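Local structure of putative nucleoprotein (Infectious salmon anemia virus, 4EWC) at residues L147-G152 against S236-S241; I256-M261 against L305-N310. The protein encapsidates the negative-strand RNA genome of the virus, protecting it from nucleases and forming the ribonucleoprotein that serves as template for transcription and replication. All blocks are in the same frame, centred on the assembly; numbering follows the deposited sequence.

Overall arrangement
Both contacts lie on the same side of the chain's centre, contact 1 about 25 Å and contact 2 about 16 Å from it, measured centre to centre; their own centres are about 14 Å apart. Helix 253-269 connects them: 256-261 meets the loop 305-310 in contact 2, while residues of the same segment touch contact 1. There Phe150 CB lies 3.5 Å from Cys260 SG, and Leu147 CA packs on that sulfur as well. Ser257 lies beside the Phe150 ring and makes a probable, weak hydrogen bond through OG to Arg237 NH1 at 2.8 Å. Along the chain, contact 1 closes before contact 2 opens.

Contact 1: L147-G152 against S236-S241; sequences LSLFIG and SRPKRS
This is a buried, apolar helix-to-loop contact in which Pro238 sits against the Leu149 side chain and the backbone and side chain of Phe150 on helix 142-162. The proline belongs to the irregular stretch that follows helix 226-236, and its ring is directed at the helix. Its outermost carbon, CG, comes to 3.5 Å from Phe150 CA and 3.9 Å from Leu149 CG, so the ring straddles two successive residues. The Leu149 side chain and the proline ring run alongside each other, pointing opposite ways, with Leu149 CD2 approaching Pro238 CB. The Phe150 and Pro238 side chains cross at about a right angle, and Pro238 CD approaches the phenyl ring obliquely, 4.0 Å from Phe150 CD2. Residues 237-240 probably form a nuclear localization signal, of which Pro238 supplies the contact with the helix and Arg237 is also buried, whereas Lys239 and Arg240 are exposed. The helix residues fall in a hydrophobic run predicted to span a membrane, yet here Leu149 and Phe150 are buried within the protein. Tyr243 lies against both Phe150 and Pro238. Arg237, the first residue to leave the preceding helix, turns the end of its side chain away from 147-152 and forms a salt bridge through NE with Glu253.

Contact 2: I256-M261 against L305-N310; sequences ISNQCM and LRHMRN
Asn258, the first residue of 256-261 to meet the loop 305-310, lies against the imidazole of His307. Its CB comes 3.5 Å from His307 CD2, and its ND2 is 3.3 Å from His307 NE2. The amide and ring planes are 58° apart, so the two flat groups do not stack. Asn258 also touches Asp188 of helix 174-188. Gln259 follows and carries the middle of the contact. Its CG is anti to the carbonyl carbon (chi1 -69°), and the chain then runs extended past the loop, with CG 3.8 Å from His307 CB and 3.7 Å from Met308 CG. This is partly exposed helix-to-loop packing at the protein surface: the turn after helix 302-305, itself part of the family's helical-bundle region, packs on helix 253-269. Met308 N bonds Leu305 O, a backbone link that holds this turn. Met308, a selenomethionine, crosses Gln259 at about a right angle; its CG lies 3.6 Å from Gln259 CA. The bend at chi2 (-74°) sets Met308 SE 3.8 Å from Gln259 NE2, and the same side chain also touches Ala262 and Leu263. Cys260 then directs its side chain to the far side of the helix, toward helix 142-162.

Contact 1: L147-G152 against S236-S241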
loop_
_atom_site.group_PDB
_atom_site.type_symbol
_atom_site.label_atom_id
_atom_site.label_comp_id
_atom_site.label_asym_id
_atom_site.label_seq_id
_atom_site.Cartn_x
_atom_site.Cartn_y
_atom_site.Cartn_z
ATOM N N LEU A 147 -31.580 -10.553 9.938
ATOM C CA LEU A 147 -30.604 -11.247 9.129
ATOM C C LEU A 147 -30.012 -12.429 9.896
ATOM O O LEU A 147 -29.863 -13.498 9.324
ATOM C CB LEU A 147 -29.514 -10.295 8.616
ATOM C CG LEU A 147 -28.395 -10.966 7.799
ATOM C CD1 LEU A 147 -28.904 -11.551 6.487
ATOM C CD2 LEU A 147 -27.260 -9.989 7.557
ATOM N N SER A 148 -29.696 -12.259 11.180
ATOM C CA SER A 148 -29.192 -13.388 11.974
ATOM C C SER A 148 -30.241 -14.467 12.165
ATOM O O SER A 148 -29.916 -15.660 12.211
ATOM C CB SER A 148 -28.669 -12.948 13.341
ATOM O OG SER A 148 -27.462 -12.229 13.217
ATOM N N LEU A 149 -31.493 -14.052 12.297
ATOM C CA LEU A 149 -32.581 -15.006 12.459
ATOM C C LEU A 149 -32.730 -15.799 11.168
ATOM O O LEU A 149 -32.753 -17.037 11.177
ATOM C CB LEU A 149 -33.885 -14.286 12.800
ATOM C CG LEU A 149 -35.079 -15.208 12.996
ATOM C CD1 LEU A 149 -34.677 -16.310 13.958
ATOM C CD2 LEU A 149 -36.295 -14.475 13.516
ATOM N N PHE A 150 -32.822 -15.061 10.065
ATOM C CA PHE A 150 -32.872 -15.630 8.730
ATOM C C PHE A 150 -31.774 -16.657 8.531
ATOM O O PHE A 150 -32.050 -17.782 8.122
ATOM C CB PHE A 150 -32.766 -14.527 7.669
ATOM C CG PHE A 150 -32.866 -15.029 6.252
ATOM C CD1 PHE A 150 -31.783 -15.632 5.626
ATOM C CD2 PHE A 150 -34.039 -14.878 5.541
ATOM C CE1 PHE A 150 -31.889 -16.097 4.337
ATOM C CE2 PHE A 150 -34.154 -15.331 4.254
ATOM C CZ PHE A 150 -33.082 -15.941 3.649
ATOM N N ILE A 151 -30.530 -16.269 8.798
ATOM C CA ILE A 151 -29.410 -17.180 8.591
ATOM C C ILE A 151 -29.519 -18.407 9.503
ATOM O O ILE A 151 -29.454 -19.537 9.038
ATOM C CB ILE A 151 -28.045 -16.485 8.756
ATOM C CG1 ILE A 151 -27.821 -15.502 7.607
ATOM C CG2 ILE A 151 -26.930 -17.524 8.762
ATOM C CD1 ILE A 151 -26.725 -14.477 7.871
ATOM N N GLY A 152 -29.724 -18.183 10.791
ATOM C CA GLY A 152 -29.910 -19.279 11.733
ATOM C C GLY A 152 -30.999 -20.294 11.404
ATOM O O GLY A 152 -30.919 -21.447 11.842
ATOM N N SER A 236 -38.738 -23.191 5.650
ATOM C CA SER A 236 -37.725 -23.118 6.680
ATOM C C SER A 236 -37.465 -21.705 7.141
ATOM O O SER A 236 -37.038 -21.509 8.269
ATOM C CB SER A 236 -36.419 -23.730 6.188
ATOM O OG SER A 236 -36.596 -25.104 5.897
ATOM N N ARG A 237 -37.692 -20.730 6.273
ATOM C CA ARG A 237 -37.278 -19.373 6.591
ATOM C C ARG A 237 -38.174 -18.727 7.663
ATOM O O ARG A 237 -39.290 -19.194 7.889
ATOM C CB ARG A 237 -37.204 -18.533 5.315
ATOM C CG ARG A 237 -38.513 -18.383 4.601
ATOM C CD ARG A 237 -38.339 -17.644 3.300
ATOM N NE ARG A 237 -39.645 -17.431 2.690
ATOM C CZ ARG A 237 -39.862 -16.741 1.582
ATOM N NH1 ARG A 237 -38.856 -16.173 0.921
ATOM N NH2 ARG A 237 -41.096 -16.631 1.136
ATOM N N PRO A 238 -37.680 -17.664 8.333
ATOM C CA PRO A 238 -38.478 -17.120 9.439
ATOM C C PRO A 238 -39.841 -16.620 8.959
ATOM O O PRO A 238 -39.987 -16.256 7.777
ATOM C CB PRO A 238 -37.630 -15.947 9.958
ATOM C CG PRO A 238 -36.257 -16.184 9.421
ATOM C CD PRO A 238 -36.457 -16.868 8.104
ATOM N N LYS A 239 -40.826 -16.647 9.860
ATOM C CA LYS A 239 -42.165 -16.161 9.554
ATOM C C LYS A 239 -42.219 -14.667 9.831
ATOM O O LYS A 239 -41.334 -14.119 10.482
ATOM C CB LYS A 239 -43.205 -16.876 10.410
ATOM C CG LYS A 239 -43.298 -18.395 10.222
ATOM C CD LYS A 239 -43.882 -18.765 8.864
ATOM C CE LYS A 239 -42.862 -19.558 8.039
ATOM N NZ LYS A 239 -43.411 -20.139 6.778
ATOM N N ARG A 240 -43.262 -14.015 9.340
ATOM C CA ARG A 240 -43.470 -12.596 9.587
ATOM C C ARG A 240 -43.415 -12.232 11.069
ATOM O O ARG A 240 -42.928 -11.147 11.437
ATOM C CB ARG A 240 -44.792 -12.126 8.965
ATOM C CG ARG A 240 -45.380 -10.846 9.568
ATOM C CD ARG A 240 -44.980 -9.605 8.795
ATOM N NE ARG A 240 -45.348 -8.365 9.507
ATOM C CZ ARG A 240 -46.248 -7.474 9.082
ATOM N NH1 ARG A 240 -46.894 -7.646 7.928
ATOM N NH2 ARG A 240 -46.486 -6.397 9.805
ATOM N N SER A 241 -43.900 -13.135 11.925
ATOM C CA SER A 241 -43.960 -12.844 13.358
ATOM C C SER A 241 -42.611 -13.036 14.009
ATOM O O SER A 241 -42.334 -12.455 15.056
ATOM C CB SER A 241 -45.037 -13.684 14.072
ATOM O OG SER A 241 -44.771 -15.061 13.964
#

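Contact 2: I256-M261 against L305-N310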
loop_
_atom_site.group_PDB
_atom_site.type_symbol
_atom_site.label_atom_id
_atom_site.label_comp_id
_atom_site.label_asym_id
_atom_site.label_seq_id
_atom_site.Cartn_x
_atom_site.Cartn_y
_atom_site.Cartn_z
ATOM N N ILE A 256 -39.009 -9.478 3.856
ATOM C CA ILE A 256 -37.816 -9.486 4.684
ATOM C C ILE A 256 -36.816 -10.529 4.174
ATOM O O ILE A 256 -35.609 -10.262 4.108
ATOM C CB ILE A 256 -38.192 -9.680 6.169
ATOM C CG1 ILE A 256 -39.148 -8.551 6.578
ATOM C CG2 ILE A 256 -36.964 -9.685 7.046
ATOM C CD1 ILE A 256 -39.561 -8.578 8.014
ATOM N N SER A 257 -37.335 -11.696 3.792
ATOM C CA SER A 257 -36.533 -12.718 3.160
ATOM C C SER A 257 -35.721 -12.065 2.024
ATOM O O SER A 257 -34.501 -12.158 1.986
ATOM C CB SER A 257 -37.419 -13.846 2.620
ATOM O OG SER A 257 -36.637 -14.990 2.250
ATOM N N ASN A 258 -36.411 -11.347 1.146
ATOM C CA ASN A 258 -35.744 -10.648 0.066
ATOM C C ASN A 258 -34.681 -9.630 0.521
ATOM O O ASN A 258 -33.622 -9.516 -0.095
ATOM C CB ASN A 258 -36.763 -10.045 -0.906
ATOM C CG ASN A 258 -37.599 -11.114 -1.597
ATOM O OD1 ASN A 258 -37.231 -12.287 -1.593
ATOM N ND2 ASN A 258 -38.721 -10.719 -2.185
ATOM N N GLN A 259 -34.930 -8.916 1.608
ATOM C CA GLN A 259 -33.903 -8.019 2.134
ATOM C C GLN A 259 -32.637 -8.788 2.537
ATOM O O GLN A 259 -31.530 -8.389 2.189
ATOM C CB GLN A 259 -34.440 -7.217 3.327
ATOM C CG GLN A 259 -35.491 -6.210 2.966
ATOM C CD GLN A 259 -36.033 -5.484 4.185
ATOM O OE1 GLN A 259 -36.452 -6.113 5.154
ATOM N NE2 GLN A 259 -36.031 -4.160 4.145
ATOM N N CYS A 260 -32.821 -9.883 3.269
ATOM C CA CYS A 260 -31.732 -10.765 3.663
ATOM C C CYS A 260 -30.991 -11.377 2.472
ATOM O O CYS A 260 -29.753 -11.446 2.443
ATOM C CB CYS A 260 -32.279 -11.895 4.560
ATOM S SG CYS A 260 -32.966 -11.334 6.165
HETATM N N MSE A 261 -31.751 -11.820 1.480
HETATM C CA MSE A 261 -31.136 -12.379 0.282
HETATM C C MSE A 261 -30.338 -11.302 -0.483
HETATM O O MSE A 261 -29.277 -11.570 -0.998
HETATM C CB MSE A 261 -32.187 -13.080 -0.582
HETATM C CG MSE A 261 -32.670 -14.390 0.023
HETATM SE SE MSE A 261 -31.203 -15.736 -0.050
HETATM C CE MSE A 261 -31.091 -15.902 -1.963
ATOM N N LEU A 305 -33.014 -6.783 -4.746
ATOM C CA LEU A 305 -32.481 -5.426 -4.698
ATOM C C LEU A 305 -33.608 -4.406 -4.587
ATOM O O LEU A 305 -33.432 -3.318 -4.017
ATOM C CB LEU A 305 -31.630 -5.154 -5.950
ATOM C CG LEU A 305 -30.572 -4.051 -5.964
ATOM C CD1 LEU A 305 -29.492 -4.301 -4.926
ATOM C CD2 LEU A 305 -29.930 -3.919 -7.352
ATOM N N ARG A 306 -34.770 -4.764 -5.128
ATOM C CA ARG A 306 -35.945 -3.885 -5.122
ATOM C C ARG A 306 -36.234 -3.424 -3.711
ATOM O O ARG A 306 -36.654 -2.286 -3.480
ATOM C CB ARG A 306 -37.170 -4.632 -5.689
ATOM N N HIS A 307 -35.986 -4.332 -2.770
ATOM C CA HIS A 307 -36.206 -4.094 -1.347
ATOM C C HIS A 307 -35.016 -3.405 -0.680
ATOM O O HIS A 307 -35.166 -2.818 0.383
ATOM C CB HIS A 307 -36.452 -5.433 -0.650
ATOM C CG HIS A 307 -37.669 -6.154 -1.133
ATOM N ND1 HIS A 307 -38.915 -6.040 -0.537
ATOM C CD2 HIS A 307 -37.845 -7.021 -2.171
ATOM C CE1 HIS A 307 -39.781 -6.780 -1.165
ATOM N NE2 HIS A 307 -39.173 -7.400 -2.171
HETATM N N MSE A 308 -33.834 -3.503 -1.286
HETATM C CA MSE A 308 -32.627 -2.994 -0.655
HETATM C C MSE A 308 -31.753 -2.257 -1.658
HETATM O O MSE A 308 -30.566 -2.586 -1.852
HETATM C CB MSE A 308 -31.859 -4.133 -0.001
HETATM C CG MSE A 308 -32.596 -4.760 1.149
HETATM SE SE MSE A 308 -32.564 -3.579 2.708
HETATM C CE MSE A 308 -30.763 -4.009 3.319
ATOM N N ARG A 309 -32.366 -1.253 -2.283
ATOM C CA ARG A 309 -31.743 -0.460 -3.332
ATOM C C ARG A 309 -30.277 -0.120 -3.068
ATOM O O ARG A 309 -29.448 -0.324 -3.932
ATOM C CB ARG A 309 -32.557 0.805 -3.603
ATOM C CG ARG A 309 -33.792 0.568 -4.459
ATOM C CD ARG A 309 -33.386 0.201 -5.870
ATOM N NE ARG A 309 -34.261 -0.808 -6.475
ATOM C CZ ARG A 309 -33.952 -1.508 -7.569
ATOM N NH1 ARG A 309 -32.788 -1.303 -8.190
ATOM N NH2 ARG A 309 -34.807 -2.409 -8.043
ATOM N N ASN A 310 -29.958 0.359 -1.872
ATOM C CA ASN A 310 -28.594 0.788 -1.561
ATOM C C ASN A 310 -27.537 -0.332 -1.470
ATOM O O ASN A 310 -26.375 -0.047 -1.191
ATOM C CB ASN A 310 -28.546 1.643 -0.287
ATOM C CG ASN A 310 -29.482 2.860 -0.332
ATOM O OD1 ASN A 310 -29.792 3.384 -1.390
ATOM N ND2 ASN A 310 -29.915 3.313 0.839
#